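Local coordinates for 199aa long hypothetical Trp repressor binding protein (Sulfolobus tokodaii, PDB 2ZKI) that probably binds FMN and reduces it or a substrate with NAD(P)H, as flavodoxin-like NADPH-dependent FMN reductases do, at residues Met68-Thr80 against Val104-Ala116. Sequence-based numbering, arbitrary orientation.
With SO4 (sulfate ion), chain N.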
loop_
_atom_site.group_PDB
_atom_site.type_symbol
_atom_site.label_atom_id
_atom_site.label_comp_id
_atom_site.label_asym_id
_atom_site.label_seq_id
_atom_site.Cartn_x
_atom_site.Cartn_y
_atom_site.Cartn_z
ATOM N N MET A 68 -15.932 19.789 7.622
ATOM C CA MET A 68 -16.027 18.341 7.475
ATOM C C MET A 68 -17.452 17.852 7.746
ATOM O O MET A 68 -17.920 16.901 7.115
ATOM C CB MET A 68 -15.037 17.639 8.412
ATOM C CG MET A 68 -13.587 18.112 8.296
ATOM S SD MET A 68 -12.759 17.624 6.768
ATOM C CE MET A 68 -12.503 15.874 7.054
ATOM N N ARG A 69 -18.132 18.503 8.689
ATOM C CA ARG A 69 -19.526 18.184 9.010
ATOM C C ARG A 69 -20.464 18.643 7.893
ATOM O O ARG A 69 -21.443 17.969 7.572
ATOM C CB ARG A 69 -19.943 18.840 10.329
ATOM C CG ARG A 69 -19.203 18.347 11.559
ATOM C CD ARG A 69 -19.646 19.118 12.790
ATOM N NE ARG A 69 -19.017 18.614 14.008
ATOM C CZ ARG A 69 -17.983 19.186 14.619
ATOM N NH1 ARG A 69 -17.447 20.300 14.137
ATOM N NH2 ARG A 69 -17.486 18.642 15.722
ATOM N N TRP A 70 -20.142 19.801 7.317
ATOM C CA TRP A 70 -20.915 20.424 6.246
ATOM C C TRP A 70 -20.970 19.554 4.996
ATOM O O TRP A 70 -22.038 19.372 4.402
ATOM C CB TRP A 70 -20.302 21.790 5.918
ATOM C CG TRP A 70 -20.840 22.457 4.686
ATOM C CD1 TRP A 70 -21.988 23.184 4.584
ATOM C CD2 TRP A 70 -20.236 22.475 3.384
ATOM N NE1 TRP A 70 -22.147 23.646 3.298
ATOM C CE2 TRP A 70 -21.085 23.225 2.540
ATOM C CE3 TRP A 70 -19.065 21.921 2.846
ATOM C CZ2 TRP A 70 -20.797 23.446 1.186
ATOM C CZ3 TRP A 70 -18.780 22.138 1.500
ATOM C CH2 TRP A 70 -19.645 22.893 0.686
ATOM N N ALA A 71 -19.814 19.009 4.620
ATOM C CA ALA A 71 -19.644 18.288 3.361
ATOM C C ALA A 71 -20.391 16.957 3.298
ATOM O O ALA A 71 -20.554 16.269 4.309
ATOM C CB ALA A 71 -18.162 18.075 3.080
ATOM N N ASP A 72 -20.845 16.617 2.093
ATOM C CA ASP A 72 -21.421 15.308 1.795
ATOM C C ASP A 72 -20.441 14.468 0.969
ATOM O O ASP A 72 -20.672 13.280 0.737
ATOM C CB ASP A 72 -22.742 15.463 1.034
ATOM C CG ASP A 72 -23.794 16.208 1.833
ATOM O OD1 ASP A 72 -24.236 15.679 2.876
ATOM O OD2 ASP A 72 -24.186 17.317 1.409
ATOM N N GLY A 73 -19.356 15.104 0.523
ATOM C CA GLY A 73 -18.316 14.454 -0.274
ATOM C C GLY A 73 -17.005 15.216 -0.202
ATOM O O GLY A 73 -16.995 16.437 -0.007
ATOM N N PHE A 74 -15.896 14.499 -0.378
ATOM C CA PHE A 74 -14.566 15.059 -0.139
ATOM C C PHE A 74 -13.587 14.864 -1.290
ATOM O O PHE A 74 -13.504 13.783 -1.869
ATOM C CB PHE A 74 -13.964 14.449 1.128
ATOM C CG PHE A 74 -14.678 14.834 2.387
ATOM C CD1 PHE A 74 -14.299 15.967 3.095
ATOM C CD2 PHE A 74 -15.727 14.057 2.872
ATOM C CE1 PHE A 74 -14.956 16.322 4.265
ATOM C CE2 PHE A 74 -16.391 14.405 4.043
ATOM C CZ PHE A 74 -16.005 15.540 4.740
ATOM N N ALA A 75 -12.847 15.925 -1.603
ATOM C CA ALA A 75 -11.721 15.858 -2.531
ATOM C C ALA A 75 -10.456 16.261 -1.774
ATOM O O ALA A 75 -10.112 17.445 -1.694
ATOM C CB ALA A 75 -11.955 16.764 -3.731
ATOM N N ILE A 76 -9.781 15.265 -1.202
ATOM C CA ILE A 76 -8.614 15.497 -0.347
ATOM C C ILE A 76 -7.310 15.304 -1.122
ATOM O O ILE A 76 -7.078 14.248 -1.713
ATOM C CB ILE A 76 -8.654 14.602 0.920
ATOM C CG1 ILE A 76 -9.895 14.935 1.762
ATOM C CG2 ILE A 76 -7.375 14.765 1.746
ATOM C CD1 ILE A 76 -10.246 13.900 2.817
ATOM N N GLY A 77 -6.464 16.332 -1.112
ATOM C CA GLY A 77 -5.227 16.317 -1.884
ATOM C C GLY A 77 -4.012 16.880 -1.178
ATOM O O GLY A 77 -4.134 17.589 -0.180
ATOM N N SER A 78 -2.838 16.548 -1.713
ATOM C CA SER A 78 -1.547 16.983 -1.180
ATOM C C SER A 78 -0.442 16.626 -2.164
ATOM O O SER A 78 -0.484 15.552 -2.766
ATOM C CB SER A 78 -1.254 16.304 0.162
ATOM O OG SER A 78 0.115 16.417 0.515
ATOM N N PRO A 79 0.561 17.512 -2.324
ATOM C CA PRO A 79 1.722 17.143 -3.129
ATOM C C PRO A 79 2.479 16.004 -2.452
ATOM O O PRO A 79 2.546 15.956 -1.221
ATOM C CB PRO A 79 2.569 18.423 -3.142
ATOM C CG PRO A 79 2.133 19.191 -1.943
ATOM C CD PRO A 79 0.680 18.876 -1.775
ATOM N N THR A 80 3.024 15.091 -3.247
ATOM C CA THR A 80 3.705 13.921 -2.707
ATOM C C THR A 80 4.856 14.312 -1.784
ATOM O O THR A 80 5.635 15.220 -2.091
ATOM C CB THR A 80 4.210 12.970 -3.822
ATOM O OG1 THR A 80 4.550 11.700 -3.253
ATOM C CG2 THR A 80 5.428 13.542 -4.535
ATOM N N VAL A 104 -19.256 10.819 11.997
ATOM C CA VAL A 104 -19.764 11.921 11.178
ATOM C C VAL A 104 -19.538 11.678 9.687
ATOM O O VAL A 104 -20.425 11.940 8.870
ATOM C CB VAL A 104 -19.110 13.264 11.581
ATOM C CG1 VAL A 104 -19.809 14.435 10.912
ATOM C CG2 VAL A 104 -19.144 13.433 13.081
ATOM N N LEU A 105 -18.356 11.171 9.346
ATOM C CA LEU A 105 -17.967 10.963 7.953
ATOM C C LEU A 105 -18.301 9.559 7.435
ATOM O O LEU A 105 -18.071 9.254 6.262
ATOM C CB LEU A 105 -16.470 11.252 7.767
ATOM C CG LEU A 105 -15.868 12.528 8.366
ATOM C CD1 LEU A 105 -14.375 12.582 8.091
ATOM C CD2 LEU A 105 -16.556 13.784 7.840
ATOM N N TYR A 106 -18.848 8.711 8.302
ATOM C CA TYR A 106 -19.139 7.330 7.932
ATOM C C TYR A 106 -20.082 7.232 6.730
ATOM O O TYR A 106 -21.184 7.778 6.746
ATOM C CB TYR A 106 -19.708 6.551 9.119
ATOM C CG TYR A 106 -19.696 5.055 8.909
ATOM C CD1 TYR A 106 -18.668 4.270 9.428
ATOM C CD2 TYR A 106 -20.707 4.424 8.180
ATOM C CE1 TYR A 106 -18.650 2.898 9.235
ATOM C CE2 TYR A 106 -20.697 3.052 7.978
ATOM C CZ TYR A 106 -19.667 2.296 8.508
ATOM O OH TYR A 106 -19.657 0.938 8.312
ATOM N N GLY A 107 -19.628 6.535 5.692
ATOM C CA GLY A 107 -20.428 6.309 4.494
ATOM C C GLY A 107 -20.257 7.358 3.410
ATOM O O GLY A 107 -20.745 7.179 2.292
ATOM N N LYS A 108 -19.564 8.448 3.737
ATOM C CA LYS A 108 -19.347 9.547 2.794
ATOM C C LYS A 108 -18.261 9.201 1.771
ATOM O O LYS A 108 -17.273 8.552 2.114
ATOM C CB LYS A 108 -18.981 10.843 3.535
ATOM C CG LYS A 108 -19.951 11.268 4.641
ATOM C CD LYS A 108 -21.220 11.920 4.100
ATOM C CE LYS A 108 -22.180 12.288 5.227
ATOM N NZ LYS A 108 -21.597 13.282 6.178
ATOM N N PRO A 109 -18.448 9.622 0.505
ATOM C CA PRO A 109 -17.439 9.394 -0.532
ATOM C C PRO A 109 -16.230 10.330 -0.441
ATOM O O PRO A 109 -16.369 11.501 -0.079
ATOM C CB PRO A 109 -18.212 9.647 -1.826
ATOM C CG PRO A 109 -19.252 10.629 -1.444
ATOM C CD PRO A 109 -19.639 10.306 -0.032
ATOM N N VAL A 110 -15.058 9.798 -0.777
ATOM C CA VAL A 110 -13.813 10.561 -0.775
ATOM C C VAL A 110 -12.975 10.229 -2.011
ATOM O O VAL A 110 -12.866 9.066 -2.406
ATOM C CB VAL A 110 -12.996 10.350 0.549
ATOM C CG1 VAL A 110 -12.637 8.879 0.769
ATOM C CG2 VAL A 110 -11.748 11.226 0.580
ATOM N N THR A 111 -12.406 11.262 -2.623
ATOM C CA THR A 111 -11.498 11.094 -3.755
ATOM C C THR A 111 -10.164 11.794 -3.476
ATOM O O THR A 111 -10.119 12.794 -2.753
ATOM C CB THR A 111 -12.134 11.568 -5.097
ATOM O OG1 THR A 111 -11.291 11.193 -6.192
ATOM C CG2 THR A 111 -12.361 13.080 -5.117
ATOM N N PHE A 112 -9.084 11.262 -4.044
ATOM C CA PHE A 112 -7.744 11.762 -3.755
ATOM C C PHE A 112 -7.013 12.267 -4.990
ATOM O O PHE A 112 -7.160 11.720 -6.087
ATOM C CB PHE A 112 -6.899 10.689 -3.063
ATOM C CG PHE A 112 -7.501 10.166 -1.792
ATOM C CD1 PHE A 112 -8.163 8.943 -1.776
ATOM C CD2 PHE A 112 -7.405 10.894 -0.611
ATOM C CE1 PHE A 112 -8.723 8.452 -0.603
ATOM C CE2 PHE A 112 -7.959 10.414 0.569
ATOM C CZ PHE A 112 -8.618 9.190 0.576
ATOM N N PHE A 113 -6.218 13.314 -4.789
ATOM C CA PHE A 113 -5.375 13.880 -5.837
ATOM C C PHE A 113 -4.015 14.312 -5.290
ATOM O O PHE A 113 -3.880 14.640 -4.109
ATOM C CB PHE A 113 -6.085 15.032 -6.560
ATOM C CG PHE A 113 -6.418 16.214 -5.683
ATOM C CD1 PHE A 113 -7.538 16.197 -4.854
ATOM C CD2 PHE A 113 -5.633 17.365 -5.721
ATOM C CE1 PHE A 113 -7.855 17.297 -4.061
ATOM C CE2 PHE A 113 -5.942 18.469 -4.931
ATOM C CZ PHE A 113 -7.056 18.436 -4.100
ATOM N N THR A 114 -3.006 14.298 -6.155
ATOM C CA THR A 114 -1.633 14.560 -5.739
ATOM C C THR A 114 -0.807 15.197 -6.861
ATOM O O THR A 114 -1.333 15.505 -7.931
ATOM C CB THR A 114 -0.956 13.270 -5.178
ATOM O OG1 THR A 114 0.278 13.610 -4.536
ATOM C CG2 THR A 114 -0.697 12.238 -6.275
ATOM N N GLU A 115 0.481 15.401 -6.598
ATOM C CA GLU A 115 1.397 16.040 -7.536
ATOM C C GLU A 115 2.815 15.572 -7.235
ATOM O O GLU A 115 3.190 15.427 -6.072
ATOM C CB GLU A 115 1.289 17.570 -7.419
ATOM C CG GLU A 115 2.257 18.382 -8.288
ATOM C CD GLU A 115 3.579 18.700 -7.587
ATOM O OE1 GLU A 115 3.557 18.999 -6.370
ATOM O OE2 GLU A 115 4.639 18.655 -8.254
ATOM N N ALA A 116 3.591 15.329 -8.287
ATOM C CA ALA A 116 4.994 14.943 -8.154
ATOM C C ALA A 116 5.841 15.566 -9.260
ATOM O O ALA A 116 5.371 15.756 -10.386
ATOM C CB ALA A 116 5.136 13.428 -8.162
HETATM S S SO4 N . -16.023 21.663 16.912
HETATM O O1 SO4 N . -16.882 22.365 15.962
HETATM O O2 SO4 N . -14.937 22.548 17.323
HETATM O O3 SO4 N . -16.806 21.265 18.080
HETATM O O4 SO4 N . -15.463 20.472 16.280
#
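Thr114 OG1 donates to Ser78 O at 2.7 Å, reaching the oxygen in the carbonyl plane; with OG1 anti to its own backbone N (chi1 -168°), the hydroxyl turns to the neighbouring strand. Beyond it, Thr80 N bonds Glu115 O at 2.8 Å, nearly straight at 170°, and the hydroxyl of Thr80 is held by Thr126. In the other direction, backbone hydrogen bonds run from Phe74 N to Pro109 O, Thr111 N to Phe74 O, Ile76 N to Thr111 O and Ser78 N to Phe113 O; the one from Phe113 N to Ile76 O is weak. Strands 73-79 and 109-115 run parallel, joined through helices 87-94 and 97-101 in a beta-alpha-beta crossover of the five-stranded flavodoxin-like fold (strand order 2-1-3-4-5). Gly77 CA sits over one face of the Phe113 ring, 3.5 Å from the centroid in a CH-pi contact; CG of Phe113 lies between the backbone N and the carbonyl carbon (chi1 62°), and the ring turns its edge to Ala75 O and packs on Ile17 and Ile24 of helix 16-31. Exchanging Phe113 for an alanine is likely to uncover Gly77 CA and open a gap beside that helix. On the sheet face bearing Phe74, Ile76 CD1 touches Val110 CG2 at 3.8 Å. Near the strand starts, Leu105 CD2 packs against Phe74 CZ (3.6 Å), the two side chains crossing almost perpendicularly, while Leu105 CD1 meets Met68 CE.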